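Local atomic coordinates of CalS13 (Micromonospora echinospora, PDB entry 4ZAS), a protein that probably transfers an amino group to a nucleotide-linked sugar, as a pyridoxal 5'-phosphate-dependent aminotransferase of the DegT/DnrJ/EryC1 family. Residues F301-L306 against T315-D320; R172-V177 against D185-V190; E62-V67 against L245-G250; S42-A47 against N284-D289. One frame throughout, in Å; residues are numbered along the deposited sequence.

Contact 1: residues F301-L306 against T315-D320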
# COMPACT_ATOMS: atom_id res chain seq x y z
N PHE A 301 -32.12 -11.10 16.00
CA PHE A 301 -33.09 -10.29 16.72
C PHE A 301 -33.86 -9.38 15.76
O PHE A 301 -35.09 -9.35 15.79
CB PHE A 301 -32.38 -9.46 17.80
CG PHE A 301 -33.30 -8.61 18.60
CD1 PHE A 301 -34.05 -9.16 19.62
CD2 PHE A 301 -33.43 -7.27 18.32
CE1 PHE A 301 -34.91 -8.38 20.36
CE2 PHE A 301 -34.29 -6.47 19.07
CZ PHE A 301 -35.02 -7.03 20.09
N TYR A 302 -33.14 -8.68 14.90
CA TYR A 302 -33.74 -7.81 13.90
C TYR A 302 -34.62 -8.61 12.92
O TYR A 302 -35.76 -8.21 12.64
CB TYR A 302 -32.66 -7.06 13.10
CG TYR A 302 -31.95 -5.92 13.83
CD1 TYR A 302 -32.54 -5.28 14.92
CD2 TYR A 302 -30.67 -5.52 13.45
CE1 TYR A 302 -31.89 -4.25 15.59
CE2 TYR A 302 -30.02 -4.49 14.11
CZ TYR A 302 -30.63 -3.86 15.18
OH TYR A 302 -29.97 -2.85 15.85
N ASP A 303 -34.11 -9.74 12.43
CA ASP A 303 -34.84 -10.57 11.47
C ASP A 303 -36.24 -10.88 11.98
O ASP A 303 -37.22 -10.84 11.23
CB ASP A 303 -34.09 -11.88 11.20
CG ASP A 303 -32.82 -11.68 10.38
OD1 ASP A 303 -32.68 -10.64 9.71
OD2 ASP A 303 -31.97 -12.59 10.39
N LYS A 304 -36.34 -11.17 13.27
CA LYS A 304 -37.60 -11.47 13.93
C LYS A 304 -38.41 -10.18 14.11
O LYS A 304 -39.54 -10.08 13.65
CB LYS A 304 -37.34 -12.13 15.28
CG LYS A 304 -38.55 -12.49 16.13
CD LYS A 304 -39.11 -13.89 15.81
CE LYS A 304 -40.04 -14.38 16.91
NZ LYS A 304 -41.10 -13.36 17.17
N GLU A 305 -37.78 -9.18 14.70
CA GLU A 305 -38.46 -7.96 15.15
C GLU A 305 -38.78 -6.96 14.03
O GLU A 305 -39.71 -6.17 14.16
CB GLU A 305 -37.61 -7.25 16.20
CG GLU A 305 -37.27 -8.06 17.43
CD GLU A 305 -38.39 -8.15 18.42
OE1 GLU A 305 -39.24 -7.23 18.44
OE2 GLU A 305 -38.42 -9.14 19.18
N LEU A 306 -38.01 -6.97 12.94
CA LEU A 306 -38.27 -6.03 11.86
C LEU A 306 -39.15 -6.62 10.77
O LEU A 306 -39.43 -5.96 9.77
CB LEU A 306 -36.96 -5.54 11.24
CG LEU A 306 -36.16 -4.68 12.20
CD1 LEU A 306 -34.87 -4.18 11.57
CD2 LEU A 306 -37.03 -3.51 12.60
N THR A 315 -33.38 -8.50 3.57
CA THR A 315 -32.59 -9.24 2.59
C THR A 315 -32.88 -10.73 2.70
O THR A 315 -33.30 -11.21 3.76
CB THR A 315 -31.07 -8.97 2.81
OG1 THR A 315 -30.73 -7.68 2.28
CG2 THR A 315 -30.20 -10.02 2.13
N GLU A 316 -32.73 -11.45 1.59
CA GLU A 316 -32.84 -12.91 1.54
C GLU A 316 -32.00 -13.62 2.62
O GLU A 316 -30.94 -13.13 3.01
CB GLU A 316 -32.40 -13.38 0.14
CG GLU A 316 -32.28 -14.87 -0.04
CD GLU A 316 -31.53 -15.23 -1.31
OE1 GLU A 316 -30.37 -15.71 -1.22
OE2 GLU A 316 -32.12 -15.06 -2.40
N ARG A 317 -32.49 -14.75 3.13
CA ARG A 317 -31.74 -15.55 4.10
C ARG A 317 -31.79 -17.03 3.75
O ARG A 317 -32.82 -17.65 3.85
CB ARG A 317 -32.26 -15.38 5.53
CG ARG A 317 -32.26 -13.97 6.09
CD ARG A 317 -30.94 -13.60 6.71
NE ARG A 317 -31.03 -12.32 7.39
CZ ARG A 317 -30.92 -11.14 6.78
NH1 ARG A 317 -30.76 -11.08 5.46
NH2 ARG A 317 -31.01 -10.02 7.48
N ALA A 318 -30.66 -17.60 3.38
CA ALA A 318 -30.61 -19.01 3.05
C ALA A 318 -30.10 -19.83 4.23
O ALA A 318 -29.24 -19.39 4.99
CB ALA A 318 -29.72 -19.21 1.84
N ASP A 319 -30.60 -21.06 4.32
CA ASP A 319 -30.27 -21.97 5.42
C ASP A 319 -28.86 -22.51 5.31
O ASP A 319 -28.27 -22.95 6.30
CB ASP A 319 -31.23 -23.16 5.41
CG ASP A 319 -32.65 -22.78 5.73
OD1 ASP A 319 -32.85 -21.82 6.51
OD2 ASP A 319 -33.56 -23.43 5.19
N ASP A 320 -28.32 -22.47 4.09
CA ASP A 320 -27.10 -23.19 3.81
C ASP A 320 -25.88 -22.28 3.93
O ASP A 320 -24.83 -22.56 3.35
CB ASP A 320 -27.17 -23.81 2.41
CG ASP A 320 -27.16 -22.75 1.29
OD1 ASP A 320 -27.32 -21.53 1.57
OD2 ASP A 320 -27.00 -23.16 0.12

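Contact 2: residues R172-V177 against D185-V190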
# COMPACT_ATOMS: atom_id res chain seq x y z
N ARG A 172 -23.40 -21.88 -7.37
CA ARG A 172 -24.00 -21.39 -8.59
C ARG A 172 -22.96 -20.64 -9.42
O ARG A 172 -22.88 -20.82 -10.62
CB ARG A 172 -25.19 -20.49 -8.25
CG ARG A 172 -25.92 -19.91 -9.43
CD ARG A 172 -26.51 -21.00 -10.30
NE ARG A 172 -27.14 -20.40 -11.47
CZ ARG A 172 -27.42 -21.05 -12.59
NH1 ARG A 172 -27.14 -22.35 -12.72
NH2 ARG A 172 -27.99 -20.39 -13.59
N LEU A 173 -22.17 -19.80 -8.75
CA LEU A 173 -21.14 -19.01 -9.40
C LEU A 173 -20.21 -19.92 -10.18
O LEU A 173 -19.89 -19.64 -11.33
CB LEU A 173 -20.36 -18.19 -8.38
CG LEU A 173 -19.11 -17.47 -8.91
CD1 LEU A 173 -19.49 -16.37 -9.88
CD2 LEU A 173 -18.30 -16.92 -7.75
N ARG A 174 -19.83 -21.02 -9.54
CA ARG A 174 -18.93 -22.00 -10.15
C ARG A 174 -19.60 -22.66 -11.34
O ARG A 174 -19.00 -22.78 -12.40
CB ARG A 174 -18.49 -23.05 -9.12
CG ARG A 174 -17.47 -24.05 -9.64
CD ARG A 174 -16.70 -24.75 -8.53
NE ARG A 174 -15.32 -24.93 -8.95
CZ ARG A 174 -14.29 -24.20 -8.57
NH1 ARG A 174 -14.44 -23.25 -7.66
NH2 ARG A 174 -13.09 -24.46 -9.06
N ALA A 175 -20.86 -23.07 -11.18
CA ALA A 175 -21.57 -23.70 -12.28
C ALA A 175 -21.75 -22.75 -13.46
O ALA A 175 -21.61 -23.13 -14.61
CB ALA A 175 -22.92 -24.20 -11.82
N VAL A 176 -22.05 -21.50 -13.15
CA VAL A 176 -22.28 -20.50 -14.17
C VAL A 176 -20.96 -20.22 -14.89
O VAL A 176 -20.91 -20.17 -16.12
CB VAL A 176 -22.92 -19.25 -13.57
CG1 VAL A 176 -22.74 -18.06 -14.47
CG2 VAL A 176 -24.38 -19.52 -13.33
N VAL A 177 -19.88 -20.04 -14.14
CA VAL A 177 -18.59 -19.81 -14.78
C VAL A 177 -18.18 -21.00 -15.62
O VAL A 177 -17.70 -20.83 -16.74
CB VAL A 177 -17.49 -19.49 -13.77
CG1 VAL A 177 -16.13 -19.53 -14.43
CG2 VAL A 177 -17.74 -18.12 -13.12
N ASP A 185 -10.47 -22.51 -23.35
CA ASP A 185 -9.04 -22.85 -23.30
C ASP A 185 -8.28 -22.16 -22.13
O ASP A 185 -7.18 -22.58 -21.77
CB ASP A 185 -8.35 -22.60 -24.67
CG ASP A 185 -7.69 -21.23 -24.81
OD1 ASP A 185 -6.67 -20.97 -24.13
OD2 ASP A 185 -8.16 -20.44 -25.65
N ARG A 186 -8.87 -21.14 -21.52
CA ARG A 186 -8.49 -20.81 -20.15
C ARG A 186 -9.66 -20.17 -19.40
O ARG A 186 -10.29 -19.22 -19.87
CB ARG A 186 -7.24 -19.93 -20.07
CG ARG A 186 -7.37 -18.50 -20.53
CD ARG A 186 -6.04 -17.78 -20.33
NE ARG A 186 -5.56 -17.89 -18.95
CZ ARG A 186 -4.28 -18.03 -18.60
NH1 ARG A 186 -3.33 -18.09 -19.53
NH2 ARG A 186 -3.94 -18.12 -17.31
N ARG A 187 -9.95 -20.74 -18.24
CA ARG A 187 -10.99 -20.26 -17.35
C ARG A 187 -10.61 -18.90 -16.75
O ARG A 187 -9.49 -18.72 -16.29
CB ARG A 187 -11.22 -21.29 -16.24
CG ARG A 187 -12.51 -21.13 -15.44
CD ARG A 187 -12.61 -22.29 -14.47
NE ARG A 187 -13.80 -22.27 -13.64
CZ ARG A 187 -13.92 -21.56 -12.52
NH1 ARG A 187 -15.05 -21.62 -11.82
NH2 ARG A 187 -12.93 -20.78 -12.10
N PRO A 188 -11.52 -17.92 -16.78
CA PRO A 188 -11.19 -16.65 -16.15
C PRO A 188 -10.94 -16.82 -14.68
O PRO A 188 -11.40 -17.79 -14.08
CB PRO A 188 -12.44 -15.80 -16.38
CG PRO A 188 -13.53 -16.79 -16.55
CD PRO A 188 -12.90 -17.93 -17.30
N LEU A 189 -10.19 -15.87 -14.12
CA LEU A 189 -9.88 -15.87 -12.70
C LEU A 189 -11.11 -15.50 -11.88
O LEU A 189 -11.77 -14.50 -12.16
CB LEU A 189 -8.77 -14.85 -12.40
CG LEU A 189 -8.30 -14.81 -10.96
CD1 LEU A 189 -7.57 -16.10 -10.62
CD2 LEU A 189 -7.42 -13.60 -10.68
N VAL A 190 -11.44 -16.30 -10.87
CA VAL A 190 -12.55 -15.97 -9.99
C VAL A 190 -12.04 -15.44 -8.65
O VAL A 190 -11.41 -16.18 -7.88
CB VAL A 190 -13.46 -17.19 -9.80
CG1 VAL A 190 -14.61 -16.86 -8.90
CG2 VAL A 190 -13.95 -17.68 -11.15

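Contact 3: residues E62-V67 against L245-G250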
# COMPACT_ATOMS: atom_id res chain seq x y z
N GLU A 62 3.40 -15.83 11.95
CA GLU A 62 2.62 -16.49 13.01
C GLU A 62 1.14 -16.15 12.85
O GLU A 62 0.28 -17.00 13.08
CB GLU A 62 3.09 -16.06 14.41
CG GLU A 62 2.27 -16.72 15.51
CD GLU A 62 2.60 -16.23 16.92
OE1 GLU A 62 3.55 -15.45 17.11
OE2 GLU A 62 1.87 -16.65 17.85
N TYR A 63 0.86 -14.91 12.50
CA TYR A 63 -0.49 -14.46 12.21
C TYR A 63 -1.09 -15.17 10.98
O TYR A 63 -2.19 -15.71 11.04
CB TYR A 63 -0.48 -12.94 12.04
CG TYR A 63 -1.70 -12.33 11.40
CD1 TYR A 63 -2.94 -12.32 12.05
CD2 TYR A 63 -1.60 -11.67 10.17
CE1 TYR A 63 -4.05 -11.72 11.48
CE2 TYR A 63 -2.72 -11.08 9.59
CZ TYR A 63 -3.93 -11.10 10.26
OH TYR A 63 -5.03 -10.51 9.67
N GLU A 64 -0.35 -15.19 9.87
CA GLU A 64 -0.81 -15.85 8.65
C GLU A 64 -1.17 -17.32 8.90
O GLU A 64 -2.13 -17.84 8.34
CB GLU A 64 0.24 -15.76 7.54
CG GLU A 64 0.46 -14.36 6.96
CD GLU A 64 1.62 -14.33 5.97
OE1 GLU A 64 2.44 -15.28 6.00
OE2 GLU A 64 1.74 -13.36 5.18
N ALA A 65 -0.38 -17.99 9.73
CA ALA A 65 -0.67 -19.38 10.07
C ALA A 65 -1.97 -19.51 10.87
O ALA A 65 -2.78 -20.39 10.60
CB ALA A 65 0.49 -19.99 10.86
N ALA A 66 -2.16 -18.60 11.83
CA ALA A 66 -3.34 -18.63 12.69
C ALA A 66 -4.61 -18.39 11.89
O ALA A 66 -5.62 -19.05 12.11
CB ALA A 66 -3.22 -17.61 13.79
N VAL A 67 -4.55 -17.41 10.99
CA VAL A 67 -5.66 -17.17 10.09
C VAL A 67 -5.94 -18.43 9.27
O VAL A 67 -7.08 -18.86 9.12
CB VAL A 67 -5.40 -15.96 9.18
CG1 VAL A 67 -6.45 -15.92 8.11
CG2 VAL A 67 -5.45 -14.67 9.98
N LEU A 245 5.40 -13.91 -4.04
CA LEU A 245 6.45 -13.31 -4.83
C LEU A 245 6.14 -11.87 -5.19
O LEU A 245 6.97 -10.98 -4.96
CB LEU A 245 6.66 -14.09 -6.13
CG LEU A 245 7.93 -14.90 -6.34
CD1 LEU A 245 7.92 -15.49 -7.73
CD2 LEU A 245 9.13 -13.99 -6.17
N ARG A 246 4.97 -11.63 -5.78
CA ARG A 246 4.63 -10.29 -6.23
C ARG A 246 4.34 -9.37 -5.06
O ARG A 246 4.20 -8.16 -5.24
CB ARG A 246 3.44 -10.32 -7.18
CG ARG A 246 3.70 -11.07 -8.43
CD ARG A 246 2.55 -10.95 -9.39
NE ARG A 246 2.84 -11.70 -10.62
CZ ARG A 246 2.03 -11.74 -11.67
NH1 ARG A 246 0.87 -11.09 -11.63
NH2 ARG A 246 2.37 -12.42 -12.75
N ARG A 247 4.20 -9.95 -3.88
CA ARG A 247 3.95 -9.16 -2.69
C ARG A 247 5.15 -8.29 -2.33
O ARG A 247 4.99 -7.20 -1.79
CB ARG A 247 3.58 -10.05 -1.52
CG ARG A 247 3.30 -9.27 -0.27
CD ARG A 247 2.91 -10.14 0.87
NE ARG A 247 3.89 -11.17 1.20
CZ ARG A 247 3.71 -12.00 2.22
NH1 ARG A 247 2.60 -11.88 2.96
NH2 ARG A 247 4.62 -12.92 2.52
N TRP A 248 6.35 -8.79 -2.65
CA TRP A 248 7.59 -8.09 -2.34
C TRP A 248 8.46 -7.96 -3.60
O TRP A 248 9.52 -8.57 -3.72
CB TRP A 248 8.33 -8.82 -1.19
CG TRP A 248 9.67 -8.24 -0.85
CD1 TRP A 248 10.91 -8.78 -1.11
CD2 TRP A 248 9.92 -6.97 -0.25
NE1 TRP A 248 11.90 -7.94 -0.68
CE2 TRP A 248 11.32 -6.81 -0.15
CE3 TRP A 248 9.09 -5.95 0.22
CZ2 TRP A 248 11.91 -5.68 0.40
CZ3 TRP A 248 9.68 -4.83 0.78
CH2 TRP A 248 11.07 -4.70 0.87
N LEU A 249 7.98 -7.15 -4.54
CA LEU A 249 8.75 -6.73 -5.72
C LEU A 249 9.27 -7.82 -6.65
O LEU A 249 10.08 -7.52 -7.54
CB LEU A 249 9.93 -5.86 -5.29
CG LEU A 249 9.48 -4.63 -4.51
CD1 LEU A 249 10.49 -4.26 -3.47
CD2 LEU A 249 9.22 -3.46 -5.45
N GLY A 250 8.80 -9.05 -6.50
CA GLY A 250 9.26 -10.12 -7.36
C GLY A 250 10.66 -10.60 -6.99
O GLY A 250 11.37 -11.20 -7.80

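Contact 4: residues S42-A47 against N284-D289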
# COMPACT_ATOMS: atom_id res chain seq x y z
N SER A 42 -1.35 -3.86 23.54
CA SER A 42 -0.19 -3.05 23.88
C SER A 42 1.04 -3.88 24.19
O SER A 42 2.14 -3.55 23.74
CB SER A 42 -0.53 -2.14 25.07
OG SER A 42 0.63 -1.48 25.57
N THR A 43 0.85 -4.97 24.92
CA THR A 43 1.94 -5.85 25.31
C THR A 43 2.60 -6.52 24.10
O THR A 43 3.82 -6.57 23.98
CB THR A 43 1.44 -6.91 26.27
OG1 THR A 43 0.95 -6.27 27.45
CG2 THR A 43 2.56 -7.85 26.64
N ARG A 44 1.77 -7.06 23.22
CA ARG A 44 2.26 -7.74 22.04
C ARG A 44 3.02 -6.77 21.13
O ARG A 44 4.13 -7.06 20.66
CB ARG A 44 1.07 -8.37 21.31
CG ARG A 44 0.88 -9.85 21.58
CD ARG A 44 -0.09 -10.43 20.57
NE ARG A 44 -0.16 -11.89 20.60
CZ ARG A 44 -1.08 -12.59 21.25
NH1 ARG A 44 -2.03 -11.98 21.94
NH2 ARG A 44 -1.05 -13.91 21.20
N VAL A 45 2.43 -5.59 20.91
CA VAL A 45 2.97 -4.56 20.03
C VAL A 45 4.28 -4.06 20.58
O VAL A 45 5.22 -3.82 19.85
CB VAL A 45 1.97 -3.40 19.86
CG1 VAL A 45 2.64 -2.18 19.22
CG2 VAL A 45 0.80 -3.85 19.05
N SER A 46 4.31 -3.90 21.89
CA SER A 46 5.51 -3.45 22.57
C SER A 46 6.67 -4.38 22.30
O SER A 46 7.79 -3.93 22.13
CB SER A 46 5.24 -3.35 24.07
OG SER A 46 6.36 -2.85 24.76
N ALA A 47 6.40 -5.68 22.22
CA ALA A 47 7.44 -6.68 21.95
C ALA A 47 8.06 -6.52 20.56
O ALA A 47 9.27 -6.63 20.38
CB ALA A 47 6.89 -8.08 22.12
N ASN A 284 -6.21 -9.76 18.39
CA ASN A 284 -7.62 -9.62 18.14
C ASN A 284 -8.24 -10.92 17.69
O ASN A 284 -9.46 -11.10 17.82
CB ASN A 284 -7.87 -8.51 17.13
CG ASN A 284 -7.68 -7.14 17.74
OD1 ASN A 284 -7.85 -6.97 18.95
ND2 ASN A 284 -7.32 -6.17 16.93
N LEU A 285 -7.42 -11.85 17.21
CA LEU A 285 -7.95 -13.17 16.87
C LEU A 285 -8.53 -13.86 18.10
O LEU A 285 -9.48 -14.64 17.99
CB LEU A 285 -6.89 -14.05 16.23
CG LEU A 285 -6.73 -13.81 14.73
CD1 LEU A 285 -5.55 -14.62 14.22
CD2 LEU A 285 -7.98 -14.11 13.96
N GLU A 286 -7.96 -13.55 19.26
CA GLU A 286 -8.41 -14.15 20.51
C GLU A 286 -9.79 -13.68 20.94
O GLU A 286 -10.41 -14.30 21.79
CB GLU A 286 -7.42 -13.83 21.63
CG GLU A 286 -6.06 -14.46 21.49
CD GLU A 286 -5.11 -13.97 22.57
OE1 GLU A 286 -5.21 -12.78 22.95
OE2 GLU A 286 -4.26 -14.76 23.04
N ARG A 287 -10.26 -12.55 20.39
CA ARG A 287 -11.51 -12.00 20.86
C ARG A 287 -12.60 -11.96 19.79
O ARG A 287 -13.76 -11.69 20.08
CB ARG A 287 -11.27 -10.60 21.43
CG ARG A 287 -10.38 -10.68 22.65
CD ARG A 287 -10.57 -9.57 23.64
NE ARG A 287 -9.81 -9.84 24.87
CZ ARG A 287 -10.25 -10.55 25.90
NH1 ARG A 287 -11.46 -11.09 25.88
NH2 ARG A 287 -9.47 -10.73 26.96
N VAL A 288 -12.24 -12.25 18.55
CA VAL A 288 -13.14 -11.94 17.46
C VAL A 288 -14.34 -12.88 17.45
O VAL A 288 -15.42 -12.48 17.02
CB VAL A 288 -12.40 -11.92 16.09
CG1 VAL A 288 -11.89 -13.30 15.69
CG2 VAL A 288 -13.27 -11.31 15.01
N ASP A 289 -14.18 -14.12 17.93
CA ASP A 289 -15.29 -15.07 17.89
C ASP A 289 -16.47 -14.57 18.70
O ASP A 289 -17.62 -14.64 18.25
CB ASP A 289 -14.85 -16.43 18.40
CG ASP A 289 -13.93 -17.14 17.43
OD1 ASP A 289 -13.55 -16.51 16.42
OD2 ASP A 289 -13.58 -18.33 17.68

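Contact 1: residues F301-L306 against T315-D320
Asp303, near the C-terminal end of helix 275-305, takes hold of Arg317 in the loop after strand 312-313. This is a two-pronged, side-on salt bridge in the C-terminal part of the aminotransferase fold, where a small antiparallel sheet packs against helices. The tight part lies entirely in the two charged groups. Arg317 uses NE and one terminal nitrogen: its NE points at Asp303 OD2 across 3.2 Å in a nearly straight bond (165°), while its NH2 reaches the syn lone pair of Asp303 OD1 at 2.9 Å. A weak third link joins NE to OD1. The pairing is twisted, with the carboxylate and guanidinium planes 58° apart, so OD2 lies close to the guanidinium plane and OD1 is tilted out of it. Arg317 is folded at chi2 (-86°), which turns the guanidinium edge toward the helix. OD1 also hydrogen-bonds Tyr328 OH, so a residue of strand 328-332 helps to hold the carboxylate. That tyrosine packs edge-to-face with the buried Tyr302, the residue before Asp303.

Elsewhere the segments stand apart. No alpha carbons come nearer than the 9.3 Å between Asp303 CA and Thr315 CA, the buried surface is small, and both bridging residues remain partly exposed. The loop also holds its own arginine: Arg317 NH1 donates to Glu316 O at 3.2 Å, meeting that oxygen from above the carbonyl plane.

Contact 2: residues R172-V177 against D185-V190
Val177 is the bump of this contact, a branched knob on helix 170-180 pressed into a hollow formed by Arg187, Pro188 and Val190. Its CG1 methyl sits under the flat guanidinium of Arg187, 3.4 Å from that plane and off-centre, with Arg187 NH1 its closest neighbour at 3.5 Å. The same methyl touches the ring of Pro188, its CG1 lying 4.3 Å from Pro188 CG. The other branch, CG2, faces CG2 of Val190. Arg187 crosses the Val177 side chain at about a right angle, its chain stretched out from CG to NE and leaving CB with CG anti to the backbone N (chi1 -164°). Over the opposite face of its guanidinium lies that of Arg174, the two planes only 18° apart, with Arg187 NH1 4.2 Å above the Arg174 plane. Two like charges are thus layered at the exposed margin, and a salt bridge from Arg187 NE to Asp178 probably offsets part of the cost. Deeper in, Leu173 and Val190 run alongside each other, pointing opposite ways, Leu173 CD2 resting 3.9 Å from Val190 CG1.

The contact belongs to a beta-alpha-beta unit in which helix 170-180 links strands 155-161 and 189-193, parallel neighbours in the seven-stranded sheet. Leu173 and Val177 also reach strand 155-161 through Val160 and Ile158, while Leu173 touches Leu144 and Leu147 of helix 144-150 on its flank.

Contact 3: residues E62-V67 against L245-G250
The guanidinium of Arg247 and the carboxylate of Glu64 are nearly coplanar, their planes only 11° apart. The carboxylate brings one oxygen, Glu64 OE2, to the guanidinium edge and into its plane. One bond does the work: Arg247 NH1 donates to Glu64 OE2 over 2.8 Å at 164°, arriving nearly along the line of the C-O bond. The grip is single, since Arg247 NH2 stays 3.9 Å from Glu64 OE2. Another flat group, the Trp248 ring, carries Leu249 CD1 4.1 Å above one face, meets His56 edge-to-face and forms a cation-pi pair with Arg253.

Two long side chains bridge widely spaced backbones, Glu64 CA and Arg247 CA being 14.0 Å apart. Glu64 runs straight beyond CG, whereas Arg247 turns at chi3 (57°) to bring NH1 round to the acid. Ser78 of strand 76-79 joins both: its OG hydrogen-bonds Glu64 OE2, and its carbonyl oxygen takes a second bond from Arg247 NH1. Serine and ion pair therefore share a compact polar cluster, with Arg247 buried and Glu64 partly exposed. At the end of the helix, Leu245 O accepts from both Trp248 N and Gly250 N.

The bridge ties helices 58-71 and 237-247 across strand 76-79, an outermost strand in this chain of the mixed seven-stranded sheet characteristic of fold-type I aminotransferases, with the side chain of Arg253, which binds dTDP in a structure of this protein, about 6 Å from that of Arg247.

Contact 4: residues S42-A47 against N284-D289
A long, weak salt bridge on the protein surface joins Arg44 of helix 41-49 to Glu286 of the long helix 275-305, two elements far apart in sequence. Arg44 NH1 donates to Glu286 OE1 at 3.4 Å, with an N-H...O angle of 145°, well short of the grip of a close ion pair. The carboxylate stands almost upright to the guanidinium, the planes 79° apart, and both acid oxygens lie near the guanidinium edge. Glu286 OE2 falls in that plane but stays 3.8 Å from Arg44 NH2, so the second prong does not close.

The side chains approach from opposite directions, each nearly straight: Arg44 from CG to NE, Glu286 beyond CG. They need that length, because the closest alpha carbons, Arg44 CA and Asn284 CA, are 10.8 Å apart. Arg44 leaves its helix at an unusual chi1 of -99°, well off a staggered position.

In this fold-type I aminotransferase, helix 41-49 lies near the start of the chain and faces the partner subunit: Val45 packs on Val45 of the second subunit, and Ser42 and Ser46 make weak reciprocal hydrogen bonds with Ser46 and Ser42 of that chain. The same helix also leans on helix 275-305, through Arg44 on Leu282 and Val45 on Ile280. Arg44 NH1 has a further weak hydrogen bond, to Ser283 OG, three residues before Glu286 on the long helix.

Contact 2 is the buried, mainly apolar one, fastening a helix to the central sheet through valine, leucine and proline with two arginines lying face to face at its exposed margin. The other three each rest on one acid-arginine pair. Contacts 1 and 4 are surface bridges that share helix 275-305 at places whose contact centres are 32 Å apart; the first is gripped twice, the second weakly. Contact 3 is partly buried, and its single in-plane bond is shorter and straighter than that of contact 4. Contacts 3 and 4 also meet directly, where Leu285 packs against Tyr63, Ala66 and Val67. Contact 2 lies across the chain's centre from contact 4.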